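PDB 2IVF: ethylbenzene dehydrogenase beta-subunit from Aromatoleum aromaticum, which carries a chain of iron-sulfur clusters, three Fe4-S4 and one Fe3-S4, in a ferredoxin-like subunit that probably relays electrons between its partner subunits. Local coordinates for residues B[174-184]-B[207-218]. Residues are numbered along the deposited sequence; the frame is centred on the assembly and turned at random.
Sequences NGIVLVDQERC and TSEKCILCYPRI. With SF4 (iron/sulfur cluster), chain U; F3S (Fe3-s4 cluster), chain R; SF4 (iron/sulfur cluster), chain S.
Gln181 NE2 is held by two backbone carbonyls, Ser208 O across the contact and Val179 O of its own segment, where residues 174-184 and 207-218 of a ferredoxin-like dicluster domain meet. The bond to Ser208 O is nearly straight, 2.8 Å long (170°), and both acceptors lie close to the amide plane, while Thr207 OG1 donates to Gln181 OE1 at 2.7 Å. A bend at chi2 (-61°) folds the side chain of Gln181 back so that its amide spans the gap between strands 177-179 and 207-210, which run roughly antiparallel, 152° apart, without direct backbone bonds between them. Beside this bridge, Cys184 SG binds an iron of the Fe3-S4 cluster and accepts a bond from Ser208 N at 3.4 Å, an N-H...S contact that would probably help stabilise the charge on the thiolate. Midway along, the buried ammonium of Lys210 reaches Val177 O from above its carbonyl plane (NZ to O 2.9 Å) and Cys211 O within its plane. Bends at chi3 and chi4 turn NZ back to these oxygens, with CE near a sulfide of one Fe4-S4 cluster; Val177 packs against another sulfide of that cluster. Beyond the lysine the contact turns apolar. Leu178 CD2 sits 3.7 Å from Ile212 CA and meets the Tyr215 ring obliquely at CE2; the hydroxyl of this tyrosine bonds to Glu65 O of the alpha-subunit. Cys211 and Cys214 ligate a second Fe4-S4 cluster, and the end of the Lys210 side chain lies between the two cubanes. Leu19 of strand 19-24 adjoins the far end of the apolar seam, where Ile176 CD1 lies 3.8 Å from Leu213 CB and 4.0 Å from Tyr215 CB.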
loop_
_atom_site.group_PDB
_atom_site.type_symbol
_atom_site.label_atom_id
_atom_site.label_comp_id
_atom_site.label_asym_id
_atom_site.label_seq_id
_atom_site.Cartn_x
_atom_site.Cartn_y
_atom_site.Cartn_z
ATOM N N ASN B 174 24.116 6.904 25.303
ATOM C CA ASN B 174 23.321 7.320 24.145
ATOM C C ASN B 174 21.866 7.768 24.415
ATOM O O ASN B 174 21.105 8.075 23.474
ATOM C CB ASN B 174 23.332 6.188 23.128
ATOM C CG ASN B 174 22.878 4.856 23.720
ATOM O OD1 ASN B 174 22.081 4.815 24.654
ATOM N ND2 ASN B 174 23.411 3.760 23.185
ATOM N N GLY B 175 21.499 7.788 25.692
ATOM C CA GLY B 175 20.190 8.249 26.163
ATOM C C GLY B 175 19.047 7.294 25.909
ATOM O O GLY B 175 17.893 7.663 26.099
ATOM N N ILE B 176 19.350 6.063 25.510
ATOM C CA ILE B 176 18.300 5.070 25.277
ATOM C C ILE B 176 17.701 4.621 26.595
ATOM O O ILE B 176 18.446 4.283 27.566
ATOM C CB ILE B 176 18.831 3.853 24.493
ATOM C CG1 ILE B 176 19.316 4.300 23.097
ATOM C CG2 ILE B 176 17.731 2.793 24.321
ATOM C CD1 ILE B 176 20.047 3.171 22.292
ATOM N N VAL B 177 16.366 4.684 26.643
ATOM C CA VAL B 177 15.602 4.314 27.829
ATOM C C VAL B 177 15.137 2.888 27.625
ATOM O O VAL B 177 14.607 2.537 26.583
ATOM C CB VAL B 177 14.410 5.264 28.055
ATOM C CG1 VAL B 177 13.550 4.779 29.266
ATOM C CG2 VAL B 177 14.929 6.675 28.249
ATOM N N LEU B 178 15.425 2.043 28.590
ATOM C CA LEU B 178 15.107 0.623 28.474
ATOM C C LEU B 178 14.404 0.078 29.717
ATOM O O LEU B 178 14.646 0.527 30.837
ATOM C CB LEU B 178 16.408 -0.197 28.241
ATOM C CG LEU B 178 17.126 0.077 26.892
ATOM C CD1 LEU B 178 18.480 -0.601 26.924
ATOM C CD2 LEU B 178 16.333 -0.389 25.653
ATOM N N VAL B 179 13.572 -0.929 29.494
ATOM C CA VAL B 179 12.973 -1.738 30.570
ATOM C C VAL B 179 13.774 -3.034 30.688
ATOM O O VAL B 179 13.769 -3.858 29.773
ATOM C CB VAL B 179 11.494 -2.120 30.267
ATOM C CG1 VAL B 179 10.963 -3.045 31.415
ATOM C CG2 VAL B 179 10.611 -0.889 30.095
ATOM N N ASP B 180 14.457 -3.199 31.812
ATOM C CA ASP B 180 15.208 -4.409 32.116
ATOM C C ASP B 180 14.244 -5.585 32.280
ATOM O O ASP B 180 13.499 -5.671 33.274
ATOM C CB ASP B 180 16.014 -4.166 33.385
ATOM C CG ASP B 180 16.724 -5.386 33.888
ATOM O OD1 ASP B 180 16.313 -6.529 33.571
ATOM O OD2 ASP B 180 17.705 -5.185 34.648
ATOM N N GLN B 181 14.229 -6.463 31.274
ATOM C CA GLN B 181 13.231 -7.507 31.188
ATOM C C GLN B 181 13.369 -8.548 32.286
ATOM O O GLN B 181 12.425 -9.265 32.554
ATOM C CB GLN B 181 13.286 -8.171 29.817
ATOM C CG GLN B 181 12.906 -7.204 28.742
ATOM C CD GLN B 181 11.490 -6.695 28.933
ATOM O OE1 GLN B 181 10.537 -7.488 28.848
ATOM N NE2 GLN B 181 11.333 -5.379 29.201
ATOM N N GLU B 182 14.535 -8.634 32.919
ATOM C CA GLU B 182 14.728 -9.556 34.037
ATOM C C GLU B 182 14.167 -9.025 35.357
ATOM O O GLU B 182 13.727 -9.797 36.198
ATOM C CB GLU B 182 16.219 -9.850 34.254
ATOM C CG GLU B 182 16.872 -10.524 33.074
ATOM C CD GLU B 182 18.336 -10.925 33.308
ATOM O OE1 GLU B 182 18.871 -10.717 34.432
ATOM O OE2 GLU B 182 18.941 -11.481 32.345
ATOM N N ARG B 183 14.249 -7.722 35.570
ATOM C CA ARG B 183 13.819 -7.107 36.829
ATOM C C ARG B 183 12.334 -6.699 36.760
ATOM O O ARG B 183 11.664 -6.619 37.785
ATOM C CB ARG B 183 14.718 -5.897 37.095
ATOM C CG ARG B 183 14.550 -5.141 38.402
ATOM C CD ARG B 183 15.825 -4.250 38.714
ATOM N NE ARG B 183 16.321 -3.524 37.512
ATOM C CZ ARG B 183 17.611 -3.294 37.202
ATOM N NH1 ARG B 183 18.594 -3.748 37.983
ATOM N NH2 ARG B 183 17.921 -2.616 36.091
ATOM N N CYS B 184 11.831 -6.437 35.551
ATOM C CA CYS B 184 10.443 -5.991 35.356
ATOM C C CYS B 184 9.461 -7.020 35.919
ATOM O O CYS B 184 9.586 -8.217 35.669
ATOM C CB CYS B 184 10.122 -5.745 33.883
ATOM S SG CYS B 184 8.429 -5.125 33.620
ATOM N N THR B 207 5.750 -8.611 31.556
ATOM C CA THR B 207 6.636 -7.467 31.700
ATOM C C THR B 207 6.103 -6.476 30.689
ATOM O O THR B 207 5.213 -6.809 29.892
ATOM C CB THR B 207 8.102 -7.811 31.309
ATOM O OG1 THR B 207 8.125 -8.192 29.921
ATOM C CG2 THR B 207 8.706 -8.916 32.212
ATOM N N SER B 208 6.601 -5.257 30.789
ATOM C CA SER B 208 6.354 -4.248 29.798
ATOM C C SER B 208 7.580 -4.062 28.895
ATOM O O SER B 208 8.732 -4.264 29.289
ATOM C CB SER B 208 5.944 -2.937 30.466
ATOM O OG SER B 208 4.691 -3.082 31.138
ATOM N N GLU B 209 7.279 -3.718 27.653
ATOM C CA GLU B 209 8.274 -3.537 26.645
ATOM C C GLU B 209 8.036 -2.215 25.925
ATOM O O GLU B 209 6.977 -1.604 26.033
ATOM C CB GLU B 209 8.198 -4.664 25.651
ATOM C CG GLU B 209 8.475 -6.026 26.255
ATOM C CD GLU B 209 8.871 -7.023 25.226
ATOM O OE1 GLU B 209 9.896 -6.807 24.535
ATOM O OE2 GLU B 209 8.191 -8.053 25.131
ATOM N N LYS B 210 9.030 -1.820 25.146
ATOM C CA LYS B 210 9.021 -0.543 24.496
ATOM C C LYS B 210 10.121 -0.501 23.428
ATOM O O LYS B 210 11.018 -1.342 23.375
ATOM C CB LYS B 210 9.310 0.543 25.563
ATOM C CG LYS B 210 10.708 0.502 26.126
ATOM C CD LYS B 210 10.977 1.608 27.112
ATOM C CE LYS B 210 11.089 2.981 26.511
ATOM N NZ LYS B 210 12.064 3.014 25.380
ATOM N N CYS B 211 10.078 0.551 22.638
ATOM C CA CYS B 211 11.142 0.838 21.702
ATOM C C CYS B 211 12.481 0.791 22.394
ATOM O O CYS B 211 12.674 1.418 23.424
ATOM C CB CYS B 211 10.884 2.191 21.068
ATOM S SG CYS B 211 12.176 2.921 20.112
ATOM N N ILE B 212 13.381 -0.000 21.821
ATOM C CA ILE B 212 14.751 -0.178 22.317
ATOM C C ILE B 212 15.785 0.646 21.510
ATOM O O ILE B 212 16.994 0.456 21.611
ATOM C CB ILE B 212 15.101 -1.685 22.346
ATOM C CG1 ILE B 212 15.078 -2.309 20.936
ATOM C CG2 ILE B 212 14.103 -2.392 23.295
ATOM C CD1 ILE B 212 15.783 -3.705 20.851
ATOM N N LEU B 213 15.278 1.617 20.770
ATOM C CA LEU B 213 16.026 2.340 19.758
ATOM C C LEU B 213 16.929 1.398 18.951
ATOM O O LEU B 213 18.033 1.764 18.575
ATOM C CB LEU B 213 16.807 3.520 20.332
ATOM C CG LEU B 213 16.507 4.860 19.650
ATOM C CD1 LEU B 213 17.259 5.994 20.352
ATOM C CD2 LEU B 213 16.799 4.835 18.133
ATOM N N CYS B 214 16.404 0.206 18.621
ATOM C CA CYS B 214 17.170 -0.798 17.884
ATOM C C CYS B 214 18.607 -0.932 18.367
ATOM O O CYS B 214 19.508 -1.017 17.551
ATOM C CB CYS B 214 17.227 -0.427 16.424
ATOM S SG CYS B 214 15.690 -0.676 15.545
ATOM N N TYR B 215 18.841 -0.941 19.684
ATOM C CA TYR B 215 20.208 -0.854 20.118
ATOM C C TYR B 215 21.108 -1.963 19.574
ATOM O O TYR B 215 22.300 -1.713 19.405
ATOM C CB TYR B 215 20.353 -0.740 21.650
ATOM C CG TYR B 215 19.899 -1.946 22.450
ATOM C CD1 TYR B 215 20.733 -3.054 22.618
ATOM C CD2 TYR B 215 18.659 -1.973 23.080
ATOM C CE1 TYR B 215 20.334 -4.156 23.361
ATOM C CE2 TYR B 215 18.236 -3.105 23.841
ATOM C CZ TYR B 215 19.090 -4.182 23.971
ATOM O OH TYR B 215 18.729 -5.303 24.708
ATOM N N PRO B 216 20.581 -3.184 19.357
ATOM C CA PRO B 216 21.444 -4.204 18.735
ATOM C C PRO B 216 22.019 -3.750 17.367
ATOM O O PRO B 216 23.141 -4.100 16.983
ATOM C CB PRO B 216 20.473 -5.367 18.540
ATOM C CG PRO B 216 19.519 -5.204 19.661
ATOM C CD PRO B 216 19.242 -3.754 19.616
ATOM N N ARG B 217 21.242 -2.958 16.659
ATOM C CA ARG B 217 21.672 -2.448 15.346
ATOM C C ARG B 217 22.581 -1.235 15.492
ATOM O O ARG B 217 23.675 -1.194 14.914
ATOM C CB ARG B 217 20.468 -2.027 14.521
ATOM C CG ARG B 217 19.690 -3.194 13.985
ATOM C CD ARG B 217 18.382 -2.768 13.453
ATOM N NE ARG B 217 18.432 -1.816 12.299
ATOM C CZ ARG B 217 18.162 -2.122 11.018
ATOM N NH1 ARG B 217 17.825 -3.335 10.656
ATOM N NH2 ARG B 217 18.193 -1.190 10.078
ATOM N N ILE B 218 22.147 -0.275 16.312
ATOM C CA ILE B 218 22.898 0.944 16.472
ATOM C C ILE B 218 24.292 0.690 17.104
ATOM O O ILE B 218 25.242 1.348 16.759
ATOM C CB ILE B 218 22.073 2.073 17.144
ATOM C CG1 ILE B 218 22.043 1.904 18.604
ATOM C CG2 ILE B 218 20.657 2.329 16.469
ATOM C CD1 ILE B 218 23.250 2.609 19.222
HETATM FE FE1 SF4 U . 12.298 1.807 18.209
HETATM FE FE2 SF4 U . 11.220 -0.047 16.691
HETATM FE FE3 SF4 U . 12.128 2.223 15.573
HETATM FE FE4 SF4 U . 13.921 0.423 16.461
HETATM S S1 SF4 U . 12.447 0.132 14.727
HETATM S S2 SF4 U . 13.958 2.656 16.905
HETATM S S3 SF4 U . 12.811 -0.452 18.312
HETATM S S4 SF4 U . 10.342 1.984 17.070
HETATM FE FE1 F3S R . 7.912 -3.223 34.807
HETATM FE FE3 F3S R . 8.315 -1.214 36.497
HETATM FE FE4 F3S R . 6.772 -0.816 34.479
HETATM S S1 F3S R . 7.991 -3.378 36.998
HETATM S S2 F3S R . 5.890 -2.817 33.975
HETATM S S3 F3S R . 8.918 -1.347 34.417
HETATM S S4 F3S R . 6.415 -0.052 36.529
HETATM FE FE1 SF4 S . 7.432 7.449 27.548
HETATM FE FE2 SF4 S . 9.561 6.826 28.963
HETATM FE FE3 SF4 S . 9.551 9.104 27.431
HETATM FE FE4 SF4 S . 9.631 6.656 26.196
HETATM S S1 SF4 S . 11.245 7.576 27.575
HETATM S S2 SF4 S . 8.257 8.437 25.681
HETATM S S3 SF4 S . 8.413 5.401 27.636
HETATM S S4 SF4 S . 8.260 8.697 29.297
#